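PDB 3SFW: dihydropyrimidinase from Brevibacillus agri, which hydrolyses the ring of dihydropyrimidines to give N-carbamoyl beta-amino acids, probably using the pair of zinc ions held in its amidohydrolase barrel. Local coordinates for residues Gly85-Val90 and Ile428-Arg433; Ala116-Gly121 and Ala435-Asn440; Ser127-His132 and Phe167-Arg172. All coordinates share one frame; numbering follows the deposited sequence.

Contact 1 (Gly85-Val90 and Ile428-Arg433); sequences GTTSIV and ISVLSR
Thr87 and Val430 meet through one methyl each: CG2 of Thr87 lies 3.4 Å from CG1 of Val430, tighter than usual for two carbons. The side chains slide past each other in opposite directions, and the same threonine methyl also lies 3.6 Å from a backbone carbonyl, Thr87 CG2 to Leu431 O. Thr87 reaches this place with chi1 53°, which tucks OG1 between the backbone N and the carbonyl carbon and leaves CG2 beside the N, facing the valine. The other branch of Val430 serves a looser neighbour, since CG2 stands 4.5 Å from Gly85 CA, where no side chain intervenes.

The two backbones run in roughly the same direction, with Gly85 level with Val430 and Thr87 level with Ser432, but they exchange no hydrogen bonds directly. A water bridges them instead. It donates to Thr87 O at 2.6 Å and accepts from Ser432 OG at 2.7 Å, which gives the buried hydroxyl and the carbonyl a shared partner.

Further out, Gly85 closes helix 74-83 with a Schellman motif, its positive phi (86°) turning the chain into strand 86-93. Backbone bonds from Gly85 and Thr87 to Gly54 join it to strand 49-59. At the end of the other segment, Arg433 makes salt bridges to Glu26 and Asp119. Earlier in that strand, Ile428 and Ser429 form a classic beta bulge.

The contact thus sets strand 422-432, which pairs with strand 393-403, against the start of a strand of the amidohydrolase barrel. Strand 86-93 runs parallel to strand 49-59, which carries the zinc ligand His58: the arrangement belongs to the base of a TIM-barrel strand where the late strands of the chain come in against it.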
loop_
_atom_site.group_PDB
_atom_site.type_symbol
_atom_site.label_atom_id
_atom_site.label_comp_id
_atom_site.label_asym_id
_atom_site.label_seq_id
_atom_site.Cartn_x
_atom_site.Cartn_y
_atom_site.Cartn_z
ATOM N N GLY A 85 -30.176 14.003 -21.346
ATOM C CA GLY A 85 -30.244 12.507 -21.452
ATOM C C GLY A 85 -30.396 11.804 -20.123
ATOM O O GLY A 85 -30.167 10.589 -20.028
ATOM N N THR A 86 -30.871 12.538 -19.106
ATOM C CA THR A 86 -31.067 11.963 -17.762
ATOM C C THR A 86 -32.577 11.905 -17.495
ATOM O O THR A 86 -33.280 12.909 -17.621
ATOM C CB THR A 86 -30.315 12.808 -16.697
ATOM O OG1 THR A 86 -28.908 12.582 -16.844
ATOM C CG2 THR A 86 -30.739 12.433 -15.260
ATOM N N THR A 87 -33.075 10.718 -17.159
ATOM C CA THR A 87 -34.493 10.490 -16.971
ATOM C C THR A 87 -34.963 10.319 -15.496
ATOM O O THR A 87 -36.191 10.255 -15.234
ATOM C CB THR A 87 -35.000 9.299 -17.834
ATOM O OG1 THR A 87 -34.181 8.160 -17.563
ATOM C CG2 THR A 87 -34.905 9.621 -19.323
ATOM N N SER A 88 -34.017 10.139 -14.552
ATOM C CA SER A 88 -34.363 10.077 -13.128
ATOM C C SER A 88 -33.290 10.810 -12.364
ATOM O O SER A 88 -32.104 10.797 -12.774
ATOM C CB SER A 88 -34.372 8.602 -12.662
ATOM O OG SER A 88 -35.559 8.016 -13.105
ATOM N N ILE A 89 -33.672 11.447 -11.258
ATOM C CA ILE A 89 -32.716 12.059 -10.367
ATOM C C ILE A 89 -32.958 11.602 -8.945
ATOM O O ILE A 89 -34.068 11.130 -8.606
ATOM C CB ILE A 89 -32.825 13.644 -10.361
ATOM C CG1 ILE A 89 -34.229 14.097 -9.896
ATOM C CG2 ILE A 89 -32.521 14.222 -11.760
ATOM C CD1 ILE A 89 -34.288 15.596 -9.642
ATOM N N VAL A 90 -31.933 11.748 -8.104
ATOM C CA VAL A 90 -32.134 11.507 -6.688
ATOM C C VAL A 90 -31.544 12.702 -5.986
ATOM O O VAL A 90 -30.316 12.989 -6.109
ATOM C CB VAL A 90 -31.481 10.184 -6.189
ATOM C CG1 VAL A 90 -32.060 9.841 -4.785
ATOM C CG2 VAL A 90 -31.801 9.007 -7.197
ATOM N N ILE A 428 -31.085 13.264 -28.771
ATOM C CA ILE A 428 -32.116 13.633 -29.755
ATOM C C ILE A 428 -33.508 13.571 -29.152
ATOM O O ILE A 428 -34.257 14.550 -29.226
ATOM C CB ILE A 428 -32.051 12.733 -31.000
ATOM C CG1 ILE A 428 -30.625 12.766 -31.589
ATOM C CG2 ILE A 428 -33.197 13.084 -32.024
ATOM C CD1 ILE A 428 -30.116 14.178 -31.961
ATOM N N SER A 429 -33.876 12.410 -28.594
ATOM C CA SER A 429 -35.185 12.245 -27.968
ATOM C C SER A 429 -35.052 11.497 -26.645
ATOM O O SER A 429 -34.116 10.723 -26.474
ATOM C CB SER A 429 -36.112 11.494 -28.908
ATOM O OG SER A 429 -36.248 12.273 -30.093
ATOM N N VAL A 430 -35.982 11.759 -25.729
ATOM C CA VAL A 430 -35.932 11.206 -24.372
ATOM C C VAL A 430 -37.335 10.786 -23.983
ATOM O O VAL A 430 -38.272 11.604 -23.988
ATOM C CB VAL A 430 -35.413 12.250 -23.377
ATOM C CG1 VAL A 430 -35.402 11.701 -21.934
ATOM C CG2 VAL A 430 -34.029 12.754 -23.796
ATOM N N LEU A 431 -37.505 9.499 -23.677
ATOM C CA LEU A 431 -38.777 8.993 -23.146
ATOM C C LEU A 431 -38.653 8.745 -21.654
ATOM O O LEU A 431 -37.597 8.233 -21.183
ATOM C CB LEU A 431 -39.121 7.671 -23.814
ATOM C CG LEU A 431 -39.375 7.827 -25.330
ATOM C CD1 LEU A 431 -38.537 6.813 -26.109
ATOM C CD2 LEU A 431 -40.881 7.637 -25.667
ATOM N N SER A 432 -39.730 9.048 -20.938
ATOM C CA SER A 432 -39.854 8.751 -19.492
ATOM C C SER A 432 -41.158 7.960 -19.280
ATOM O O SER A 432 -42.230 8.460 -19.611
ATOM C CB SER A 432 -39.851 10.049 -18.681
ATOM O OG SER A 432 -40.245 9.804 -17.328
ATOM N N ARG A 433 -41.067 6.713 -18.816
ATOM C CA ARG A 433 -42.261 5.854 -18.701
ATOM C C ARG A 433 -43.098 5.847 -19.996
ATOM O O ARG A 433 -44.317 5.950 -19.971
ATOM C CB ARG A 433 -43.079 6.221 -17.444
ATOM C CG ARG A 433 -42.474 5.611 -16.141
ATOM C CD ARG A 433 -43.197 5.986 -14.807
ATOM N NE ARG A 433 -43.088 7.409 -14.500
ATOM C CZ ARG A 433 -43.914 8.367 -14.938
ATOM N NH1 ARG A 433 -45.115 8.085 -15.424
ATOM N NH2 ARG A 433 -43.590 9.648 -14.717
HETATM O O HOH W 1 -38.332 8.782 -15.709
#

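Contact 2 (Ala116-Gly121 and Ala435-Asn440)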
loop_
_atom_site.group_PDB
_atom_site.type_symbol
_atom_site.label_atom_id
_atom_site.label_comp_id
_atom_site.label_asym_id
_atom_site.label_seq_id
_atom_site.Cartn_x
_atom_site.Cartn_y
_atom_site.Cartn_z
ATOM N N ALA A 116 -41.810 18.469 -11.336
ATOM C CA ALA A 116 -40.823 17.587 -12.030
ATOM C C ALA A 116 -41.356 16.992 -13.344
ATOM O O ALA A 116 -42.573 16.650 -13.424
ATOM C CB ALA A 116 -40.409 16.411 -11.047
ATOM N N VAL A 117 -40.519 16.984 -14.390
ATOM C CA VAL A 117 -40.937 16.492 -15.708
ATOM C C VAL A 117 -40.420 15.083 -15.930
ATOM O O VAL A 117 -40.864 14.408 -16.853
ATOM C CB VAL A 117 -40.480 17.406 -16.855
ATOM C CG1 VAL A 117 -40.918 18.874 -16.563
ATOM C CG2 VAL A 117 -38.955 17.351 -17.058
ATOM N N ILE A 118 -39.535 14.637 -15.036
ATOM C CA ILE A 118 -39.093 13.239 -15.036
ATOM C C ILE A 118 -39.023 12.755 -13.604
ATOM O O ILE A 118 -39.325 13.496 -12.651
ATOM C CB ILE A 118 -37.709 13.053 -15.723
ATOM C CG1 ILE A 118 -36.756 14.156 -15.313
ATOM C CG2 ILE A 118 -37.829 13.163 -17.235
ATOM C CD1 ILE A 118 -35.724 13.810 -14.422
ATOM N N ASP A 119 -38.726 11.460 -13.423
ATOM C CA ASP A 119 -38.926 10.831 -12.136
ATOM C C ASP A 119 -37.825 11.189 -11.140
ATOM O O ASP A 119 -36.714 11.553 -11.546
ATOM C CB ASP A 119 -39.014 9.319 -12.286
ATOM C CG ASP A 119 -40.315 8.893 -12.935
ATOM O OD1 ASP A 119 -41.107 9.813 -13.295
ATOM O OD2 ASP A 119 -40.566 7.681 -13.097
ATOM N N TYR A 120 -38.134 11.091 -9.844
ATOM C CA TYR A 120 -37.195 11.579 -8.814
ATOM C C TYR A 120 -37.311 10.739 -7.560
ATOM O O TYR A 120 -38.433 10.375 -7.134
ATOM C CB TYR A 120 -37.437 13.068 -8.473
ATOM C CG TYR A 120 -38.877 13.379 -8.067
ATOM C CD1 TYR A 120 -39.877 13.586 -9.044
ATOM C CD2 TYR A 120 -39.229 13.481 -6.695
ATOM C CE1 TYR A 120 -41.240 13.767 -8.668
ATOM C CE2 TYR A 120 -40.559 13.679 -6.317
ATOM C CZ TYR A 120 -41.546 13.865 -7.298
ATOM O OH TYR A 120 -42.862 14.058 -6.890
ATOM N N GLY A 121 -36.182 10.569 -6.879
ATOM C CA GLY A 121 -36.223 10.070 -5.537
ATOM C C GLY A 121 -35.564 11.086 -4.651
ATOM O O GLY A 121 -35.063 12.138 -5.144
ATOM N N ALA A 435 -43.544 7.933 -22.348
ATOM C CA ALA A 435 -43.975 9.209 -22.940
ATOM C C ALA A 435 -42.774 10.061 -23.278
ATOM O O ALA A 435 -41.853 10.203 -22.470
ATOM C CB ALA A 435 -44.946 9.983 -21.973
ATOM N N PHE A 436 -42.826 10.742 -24.420
ATOM C CA PHE A 436 -41.724 11.638 -24.782
ATOM C C PHE A 436 -41.669 12.815 -23.830
ATOM O O PHE A 436 -42.733 13.394 -23.493
ATOM C CB PHE A 436 -41.904 12.166 -26.192
ATOM C CG PHE A 436 -41.513 11.185 -27.259
ATOM C CD1 PHE A 436 -42.495 10.507 -27.970
ATOM C CD2 PHE A 436 -40.165 10.977 -27.562
ATOM C CE1 PHE A 436 -42.126 9.573 -28.944
ATOM C CE2 PHE A 436 -39.786 10.087 -28.527
ATOM C CZ PHE A 436 -40.757 9.401 -29.246
ATOM N N VAL A 437 -40.448 13.167 -23.414
ATOM C CA VAL A 437 -40.179 14.401 -22.626
ATOM C C VAL A 437 -39.481 15.395 -23.560
ATOM O O VAL A 437 -39.794 16.609 -23.597
ATOM C CB VAL A 437 -39.233 14.094 -21.402
ATOM C CG1 VAL A 437 -38.962 15.412 -20.558
ATOM C CG2 VAL A 437 -39.920 12.998 -20.502
ATOM N N VAL A 438 -38.486 14.884 -24.285
ATOM C CA VAL A 438 -37.840 15.625 -25.361
ATOM C C VAL A 438 -38.017 14.804 -26.648
ATOM O O VAL A 438 -37.871 13.572 -26.653
ATOM C CB VAL A 438 -36.308 15.783 -25.034
ATOM C CG1 VAL A 438 -35.553 16.425 -26.219
ATOM C CG2 VAL A 438 -36.119 16.600 -23.750
ATOM N N ARG A 439 -38.384 15.460 -27.737
ATOM C CA ARG A 439 -38.454 14.769 -29.011
ATOM C C ARG A 439 -37.833 15.656 -30.059
ATOM O O ARG A 439 -38.214 16.837 -30.169
ATOM C CB ARG A 439 -39.893 14.469 -29.366
ATOM C CG ARG A 439 -40.005 13.523 -30.590
ATOM C CD ARG A 439 -41.421 13.074 -30.776
ATOM N NE ARG A 439 -41.532 12.031 -31.793
ATOM C CZ ARG A 439 -42.644 11.336 -31.987
ATOM N NH1 ARG A 439 -43.704 11.579 -31.234
ATOM N NH2 ARG A 439 -42.704 10.425 -32.925
ATOM N N ASN A 440 -36.818 15.133 -30.751
ATOM C CA ASN A 440 -36.043 15.946 -31.698
ATOM C C ASN A 440 -35.625 17.286 -31.115
ATOM O O ASN A 440 -35.738 18.347 -31.768
ATOM C CB ASN A 440 -36.846 16.100 -33.009
ATOM C CG ASN A 440 -37.042 14.779 -33.683
ATOM O OD1 ASN A 440 -36.080 14.055 -33.870
ATOM N ND2 ASN A 440 -38.289 14.409 -33.978
#
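Chi1 of Val437 is -179°, which turns CG1 away from the N and sets CG2 beside it, and its two methyls spread toward Val117 and Ile118. Ile118, at chi1 42°, puts CG1 between its own N and carbonyl carbon and presents CG2 to the valine. Here a classic beta bulge, formed by Val437 and Val438 opposite Val430, packs against the loop that leads into strand 119-124 of the amidohydrolase barrel.

The bulge turns a corner in the chain, and the side chains that meet are all apolar. Val437 CG1 meets Val117 CG2 at 4.0 Å, the two side chains crossing at a slant. Ile118 comes in at about a right angle, its CG2 3.9 Å from Val437 CG2 and 4.2 Å from Val437 CG1, so this methyl touches both branches of the valine. The far end of Ile118 leads away from the bulge.

Helix 74-83 lies close by, with Ala82 against Val437, Phe75 against Val117 and Thr78 against Ile118. An alanine in place of Val437 is likely to leave the facing methyls of Val117 and Ile118 without their apolar partner and open a gap between bulge and loop. Val437 also touches backbone: its CG2 stands 4.0 Å from Val117 O, the carbonyl just ahead of Ile118.

Contact 3 (Ser127-His132 and Phe167-Arg172); sequences SDANDH and FKTLIR
Ala129, in the loop just before helix 131-142, draws level with Lys168 in the middle of helix 163-176, their CA atoms 6.3 Å apart. The methyl of Ala129 points at the helix and fits between two consecutive residues: Ala129 CB is 3.7 Å from Lys168 CB and 3.9 Å from Thr169 OG1. That hydroxyl is engaged within its own helix, by a hydrogen bond to Thr165 O.

Lys168 sets CG anti to its carbonyl carbon (chi1 -73°) and then runs out extended alongside the loop, its CD passing 3.8 Å from Ala129 O. The loop follows barrel strand 119-124 and Asn130 takes the N-cap position of the next helix, so the contact joins two successive helices of the amidohydrolase barrel's outer layer, one at its start and the other along its side.

A water joins the loop to the lysine. It donates to Ala129 O at 2.7 Å and to Asp131 OD1, also at 2.7 Å, and accepts from Lys168 NZ at 2.9 Å. Asp131 OD1 and Lys168 NZ stay 5.1 Å apart, so they are linked by the water and not by direct contact; a modest attraction between the opposite charges is possible. The direct salt bridge of Lys168 NZ goes to Glu164, one turn earlier in the same helix, while Tyr192 of the second subunit packs on the lysine side chain.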
loop_
_atom_site.group_PDB
_atom_site.type_symbol
_atom_site.label_atom_id
_atom_site.label_comp_id
_atom_site.label_asym_id
_atom_site.label_seq_id
_atom_site.Cartn_x
_atom_site.Cartn_y
_atom_site.Cartn_z
ATOM N N SER A 127 -28.285 15.235 10.346
ATOM C CA SER A 127 -27.443 16.275 11.024
ATOM C C SER A 127 -27.020 15.765 12.378
ATOM O O SER A 127 -26.033 16.231 12.925
ATOM C CB SER A 127 -28.192 17.620 11.242
ATOM O OG SER A 127 -29.589 17.555 10.884
ATOM N N ASP A 128 -27.847 14.915 12.984
ATOM C CA ASP A 128 -27.468 14.309 14.237
ATOM C C ASP A 128 -28.311 13.107 14.610
ATOM O O ASP A 128 -29.428 12.930 14.129
ATOM C CB ASP A 128 -27.402 15.335 15.360
ATOM C CG ASP A 128 -28.689 15.475 16.086
ATOM O OD1 ASP A 128 -28.762 15.090 17.278
ATOM O OD2 ASP A 128 -29.640 15.949 15.451
ATOM N N ALA A 129 -27.677 12.160 15.272
ATOM C CA ALA A 129 -28.278 10.833 15.383
ATOM C C ALA A 129 -28.796 10.585 16.820
ATOM O O ALA A 129 -28.514 9.547 17.439
ATOM C CB ALA A 129 -27.253 9.765 14.970
ATOM N N ASN A 130 -29.504 11.582 17.350
ATOM C CA ASN A 130 -30.197 11.430 18.634
ATOM C C ASN A 130 -31.245 10.304 18.565
ATOM O O ASN A 130 -31.579 9.804 17.487
ATOM C CB ASN A 130 -30.806 12.771 19.107
ATOM C CG ASN A 130 -31.917 13.288 18.187
ATOM O OD1 ASN A 130 -31.823 14.381 17.632
ATOM N ND2 ASN A 130 -33.000 12.546 18.094
ATOM N N ASP A 131 -31.641 9.772 19.713
ATOM C CA ASP A 131 -32.492 8.581 19.713
ATOM C C ASP A 131 -33.806 8.751 18.933
ATOM O O ASP A 131 -34.328 7.795 18.350
ATOM C CB ASP A 131 -32.801 8.142 21.150
ATOM C CG ASP A 131 -31.613 7.496 21.844
ATOM O OD1 ASP A 131 -30.564 7.253 21.201
ATOM O OD2 ASP A 131 -31.747 7.191 23.050
ATOM N N HIS A 132 -34.379 9.943 18.968
ATOM C CA HIS A 132 -35.623 10.195 18.246
ATOM C C HIS A 132 -35.406 10.062 16.729
ATOM O O HIS A 132 -36.222 9.500 16.014
ATOM C CB HIS A 132 -36.147 11.597 18.571
ATOM C CG HIS A 132 -37.518 11.878 18.029
ATOM N ND1 HIS A 132 -38.639 11.963 18.836
ATOM C CD2 HIS A 132 -37.949 12.110 16.763
ATOM C CE1 HIS A 132 -39.702 12.204 18.084
ATOM N NE2 HIS A 132 -39.310 12.299 16.822
ATOM N N PHE A 167 -21.053 7.522 12.944
ATOM C CA PHE A 167 -20.964 6.101 13.347
ATOM C C PHE A 167 -22.345 5.512 13.727
ATOM O O PHE A 167 -22.708 4.421 13.283
ATOM C CB PHE A 167 -20.009 5.959 14.536
ATOM C CG PHE A 167 -19.673 4.536 14.867
ATOM C CD1 PHE A 167 -19.796 4.083 16.170
ATOM C CD2 PHE A 167 -19.199 3.654 13.885
ATOM C CE1 PHE A 167 -19.453 2.755 16.501
ATOM C CE2 PHE A 167 -18.861 2.340 14.191
ATOM C CZ PHE A 167 -18.946 1.895 15.527
ATOM N N LYS A 168 -23.105 6.253 14.525
ATOM C CA LYS A 168 -24.481 5.863 14.853
ATOM C C LYS A 168 -25.352 5.690 13.609
ATOM O O LYS A 168 -26.138 4.731 13.528
ATOM C CB LYS A 168 -25.086 6.898 15.801
ATOM C CG LYS A 168 -24.504 6.786 17.199
ATOM C CD LYS A 168 -25.178 7.831 18.102
ATOM C CE LYS A 168 -24.853 7.574 19.561
ATOM N NZ LYS A 168 -25.658 8.525 20.418
ATOM N N THR A 169 -25.165 6.570 12.617
ATOM C CA THR A 169 -25.989 6.520 11.418
ATOM C C THR A 169 -25.625 5.265 10.626
ATOM O O THR A 169 -26.511 4.542 10.120
ATOM C CB THR A 169 -25.818 7.767 10.571
ATOM O OG1 THR A 169 -26.234 8.899 11.325
ATOM C CG2 THR A 169 -26.642 7.683 9.266
ATOM N N LEU A 170 -24.338 4.943 10.603
ATOM C CA LEU A 170 -23.882 3.712 9.881
ATOM C C LEU A 170 -24.412 2.434 10.541
ATOM O O LEU A 170 -24.885 1.517 9.846
ATOM C CB LEU A 170 -22.347 3.648 9.816
ATOM C CG LEU A 170 -21.709 4.620 8.795
ATOM C CD1 LEU A 170 -20.223 4.899 9.234
ATOM C CD2 LEU A 170 -21.784 4.010 7.359
ATOM N N ILE A 171 -24.424 2.429 11.873
ATOM C CA ILE A 171 -24.944 1.271 12.615
ATOM C C ILE A 171 -26.421 1.097 12.350
ATOM O O ILE A 171 -26.898 -0.003 12.065
ATOM C CB ILE A 171 -24.675 1.400 14.116
ATOM C CG1 ILE A 171 -23.160 1.229 14.343
ATOM C CG2 ILE A 171 -25.398 0.303 14.903
ATOM C CD1 ILE A 171 -22.734 1.516 15.674
ATOM N N ARG A 172 -27.145 2.189 12.447
ATOM C CA ARG A 172 -28.592 2.153 12.211
ATOM C C ARG A 172 -28.892 1.801 10.763
ATOM O O ARG A 172 -29.852 1.088 10.475
ATOM C CB ARG A 172 -29.187 3.504 12.584
ATOM C CG ARG A 172 -30.732 3.540 12.422
ATOM C CD ARG A 172 -31.413 2.450 13.301
ATOM N NE ARG A 172 -32.833 2.778 13.545
ATOM C CZ ARG A 172 -33.811 1.884 13.769
ATOM N NH1 ARG A 172 -35.066 2.317 13.918
ATOM N NH2 ARG A 172 -33.561 0.576 13.827
HETATM O O HOH W 2 -28.503 8.398 19.883
#

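Overall arrangement
From the N terminus, the chain first reaches strand 86-93 and then strand 119-124, the early sides of contacts 1 and 2. Contact 3 follows, closing a short loop of 34 residues between the start of helix 131-142 and helix 163-176. Only near the C terminus do strands 422-432 and 435-439 return to complete contacts 1 and 2. These two long closures cross, with their segments alternating along the chain, and both enclose contact 3. Their centres are 5 Å apart in one sheet, where Val430 O and Val437 N probably share a hydrogen bond. Contact 3 belongs to the barrel's helical layer, its centre 34 Å from that of contact 1, across the chain's centre.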